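Local coordinates for Thiol:disulfide interchange protein (Proteus mirabilis, PDB 4OCF) that probably acts as a DsbA-type thiol:disulfide oxidoreductase of the periplasm, exchanging disulfide bonds with partner proteins through a thioredoxin-like fold, at residues 12-17 with 145-150. The protein carries 1 engineered substitution. Numbering follows the deposited sequence.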
ATOM      1  N   THR A  12       3.272  16.018   6.700  1.00  5.88           N
ATOM      2  CA  THR A  12       2.843  16.500   7.994  1.00  8.08           C
ATOM      3  C   THR A  12       3.381  15.558   9.057  1.00 11.65           C
ATOM      4  O   THR A  12       3.649  14.390   8.785  1.00  4.72           O
ATOM      5  CB  THR A  12       1.307  16.518   8.091  1.00  7.32           C
ATOM      6  OG1 THR A  12       0.799  15.187   7.928  1.00 14.43           O
ATOM      7  CG2 THR A  12       0.721  17.388   7.002  1.00 11.08           C
ATOM      8  N   ASN A  13       3.529  16.072  10.269  1.00 14.34           N
ATOM      9  CA  ASN A  13       3.933  15.266  11.411  1.00 12.45           C
ATOM     10  C   ASN A  13       2.760  14.462  11.956  1.00 13.00           C
ATOM     11  O   ASN A  13       1.700  15.022  12.220  1.00 11.16           O
ATOM     12  CB  ASN A  13       4.430  16.190  12.516  1.00 10.63           C
ATOM     13  CG  ASN A  13       5.781  16.778  12.228  1.00 15.68           C
ATOM     14  OD1 ASN A  13       6.339  16.599  11.158  1.00 16.01           O
ATOM     15  ND2 ASN A  13       6.311  17.508  13.195  1.00 15.67           N
ATOM     16  N   LEU A  14       2.933  13.154  12.153  1.00 10.04           N
ATOM     17  CA  LEU A  14       1.933  12.398  12.903  1.00  9.38           C
ATOM     18  C   LEU A  14       1.845  13.009  14.281  1.00 12.68           C
ATOM     19  O   LEU A  14       2.862  13.312  14.886  1.00 12.77           O
ATOM     20  CB  LEU A  14       2.301  10.923  13.043  1.00  9.20           C
ATOM     21  CG  LEU A  14       1.742   9.975  11.972  1.00 13.83           C
ATOM     22  CD1 LEU A  14       2.150  10.389  10.585  1.00 16.07           C
ATOM     23  CD2 LEU A  14       2.228   8.575  12.245  1.00 10.22           C
ATOM     24  N   SER A  15       0.624  13.164  14.778  1.00 15.53           N
ATOM     25  CA  SER A  15       0.395  13.682  16.118  1.00 16.52           C
ATOM     26  C   SER A  15       0.955  12.748  17.191  1.00 20.08           C
ATOM     27  O   SER A  15       1.496  13.194  18.194  1.00 15.39           O
ATOM     28  CB  SER A  15      -1.099  13.839  16.342  1.00 19.07           C
ATOM     29  OG  SER A  15      -1.346  14.342  17.640  1.00 39.71           O
ATOM     30  N   LYS A  16       0.789  11.447  16.968  1.00 20.87           N
ATOM     31  CA  LYS A  16       1.300  10.412  17.860  1.00 18.14           C
ATOM     32  C   LYS A  16       2.215   9.533  17.032  1.00 15.71           C
ATOM     33  O   LYS A  16       1.747   8.718  16.225  1.00 13.16           O
ATOM     34  CB  LYS A  16       0.150   9.584  18.424  1.00 19.56           C
ATOM     35  CG  LYS A  16      -1.037  10.426  18.933  1.00 27.97           C
ATOM     36  CD  LYS A  16      -2.347   9.608  19.025  1.00 39.00           C
ATOM     37  CE  LYS A  16      -2.361   8.644  20.234  1.00 48.62           C
ATOM     38  NZ  LYS A  16      -3.740   8.255  20.690  1.00 36.03           N
ATOM     39  N   PRO A  17       3.526   9.721  17.186  1.00 12.53           N
ATOM     40  CA  PRO A  17       4.509   8.939  16.424  1.00 14.69           C
ATOM     41  C   PRO A  17       4.465   7.461  16.786  1.00 18.50           C
ATOM     42  O   PRO A  17       4.100   7.121  17.914  1.00 18.38           O
ATOM     43  CB  PRO A  17       5.836   9.558  16.830  1.00 21.43           C
ATOM     44  CG  PRO A  17       5.483  10.907  17.299  1.00 21.21           C
ATOM     45  CD  PRO A  17       4.170  10.770  17.979  1.00 21.52           C
ATOM     46  N   ASP A 145      -2.937   2.808  14.380  1.00  6.08           N
ATOM     47  CA  ASP A 145      -1.800   3.436  15.052  1.00  9.97           C
ATOM     48  C   ASP A 145      -1.180   4.580  14.249  1.00  9.97           C
ATOM     49  O   ASP A 145      -0.605   5.504  14.824  1.00  9.38           O
ATOM     50  CB  ASP A 145      -0.720   2.400  15.357  1.00  5.68           C
ATOM     51  CG  ASP A 145      -1.172   1.349  16.349  1.00 12.52           C
ATOM     52  OD1 ASP A 145      -2.192   1.552  17.041  1.00  9.70           O
ATOM     53  OD2 ASP A 145      -0.486   0.319  16.425  1.00 13.27           O
ATOM     54  N   PHE A 146      -1.261   4.514  12.923  1.00  8.88           N
ATOM     55  CA  PHE A 146      -0.673   5.563  12.083  1.00  8.07           C
ATOM     56  C   PHE A 146      -1.691   6.634  11.741  1.00 11.80           C
ATOM     57  O   PHE A 146      -1.384   7.558  10.990  1.00  9.57           O
ATOM     58  CB  PHE A 146      -0.129   4.993  10.783  1.00  7.06           C
ATOM     59  CG  PHE A 146       1.121   4.175  10.944  1.00  9.43           C
ATOM     60  CD1 PHE A 146       2.324   4.628  10.418  1.00  8.90           C
ATOM     61  CD2 PHE A 146       1.098   2.964  11.607  1.00  8.23           C
ATOM     62  CE1 PHE A 146       3.469   3.896  10.555  1.00  9.80           C
ATOM     63  CE2 PHE A 146       2.252   2.218  11.733  1.00 17.12           C
ATOM     64  CZ  PHE A 146       3.438   2.686  11.216  1.00 14.50           C
ATOM     65  N   GLN A 147      -2.905   6.464  12.252  1.00  9.24           N
ATOM     66  CA  GLN A 147      -4.009   7.385  12.030  1.00 10.23           C
ATOM     67  C   GLN A 147      -4.266   7.626  10.540  1.00  8.36           C
ATOM     68  O   GLN A 147      -4.397   8.762  10.086  1.00 10.44           O
ATOM     69  CB  GLN A 147      -3.746   8.699  12.776  1.00 22.47           C
ATOM     70  CG  GLN A 147      -3.339   8.492  14.248  1.00 22.95           C
ATOM     71  CD  GLN A 147      -2.662   9.720  14.863  1.00 42.76           C
ATOM     72  OE1 GLN A 147      -1.449   9.948  14.689  1.00 33.76           O
ATOM     73  NE2 GLN A 147      -3.446  10.513  15.600  1.00 43.01           N
ATOM     74  N   ILE A 148      -4.330   6.538   9.785  1.00  7.49           N
ATOM     75  CA  ILE A 148      -4.594   6.605   8.359  1.00  6.52           C
ATOM     76  C   ILE A 148      -6.090   6.801   8.078  1.00 10.22           C
ATOM     77  O   ILE A 148      -6.922   5.936   8.399  1.00 11.87           O
ATOM     78  CB  ILE A 148      -4.091   5.334   7.658  1.00  3.98           C
ATOM     79  CG1 ILE A 148      -2.580   5.163   7.917  1.00  5.82           C
ATOM     80  CG2 ILE A 148      -4.392   5.382   6.175  1.00  8.61           C
ATOM     81  CD1 ILE A 148      -1.732   6.388   7.566  1.00  7.09           C
ATOM     82  N   ASN A 149      -6.387   7.928   7.447  1.00  5.63           N
ATOM     83  CA  ASN A 149      -7.739   8.375   7.083  1.00 13.21           C
ATOM     84  C   ASN A 149      -8.056   8.322   5.593  1.00 12.62           C
ATOM     85  O   ASN A 149      -9.170   8.645   5.190  1.00  9.22           O
ATOM     86  CB  ASN A 149      -7.887   9.878   7.405  1.00 14.82           C
ATOM     87  CG  ASN A 149      -7.936  10.162   8.865  1.00 14.03           C
ATOM     88  OD1 ASN A 149      -8.539   9.418   9.632  1.00 25.29           O
ATOM     89  ND2 ASN A 149      -7.308  11.259   9.268  1.00 17.40           N
ATOM     90  N   GLY A 150      -7.058   8.044   4.768  1.00  9.66           N
ATOM     91  CA  GLY A 150      -7.255   8.051   3.334  1.00  9.68           C
ATOM     92  C   GLY A 150      -6.060   7.420   2.659  1.00  7.91           C
ATOM     93  O   GLY A 150      -5.001   7.323   3.250  1.00  7.51           O
TER
HETATM   94  O   HOH W   1      -1.755  12.129  12.858  1.00 23.72           O
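Gln147 reaches out from the end of helix 130-145 and lays its amide beside the loop at Leu14, Ser15 and Lys16, just past edge strand 11-13. With CG anti to its carbonyl carbon (chi1 -49°) and the chain extended beyond it, the side chain carries OE1 to within 3.5 Å of Lys16 N, an approach that does not amount to a hydrogen bond. The nitrogen end of the same amide meets aliphatic carbon instead: Lys16 CD lies 3.7 Å from Gln147 NE2, and the two side chains cross at about a right angle. The lysine chain bends about its CG-CD bond (chi3 75°), and its end leads away. A water molecule makes the polar link, accepting from Ser15 N at 3.2 Å and donating a weak bond to Gln147 OE1 at 2.9 Å.

Below this solvent-facing layer, Leu14 runs past Gln147 in the opposite direction and turns its methyls inward. CD2 comes within 4.0 Å of Phe146 O, and Leu14 CD2 lies 4.4 Å from Phe146 CD1, oblique to the ring. Both residues also pack on Val155 of strand 153-156, while the Phe146 ring continues inward to Phe27. The backbone of Gln147 ends the helix in a Schellman motif, its positive phi (54°) turning the chain toward strand 153-156; its carbonyl makes a weak hydrogen bond to Lys161 NZ.

The contact thus joins the end of the helix to the margin of the thioredoxin-like sheet, where strand 11-13 pairs with strand 160-162. Without a direct hydrogen bond between the segments, cohesion comes from loose van der Waals contact of Leu14 with the Phe146 ring and carbonyl and of the Gln147 amide with the lysine chain, and from a water bridge with one weak leg, which implies a modest, partly hydrated junction.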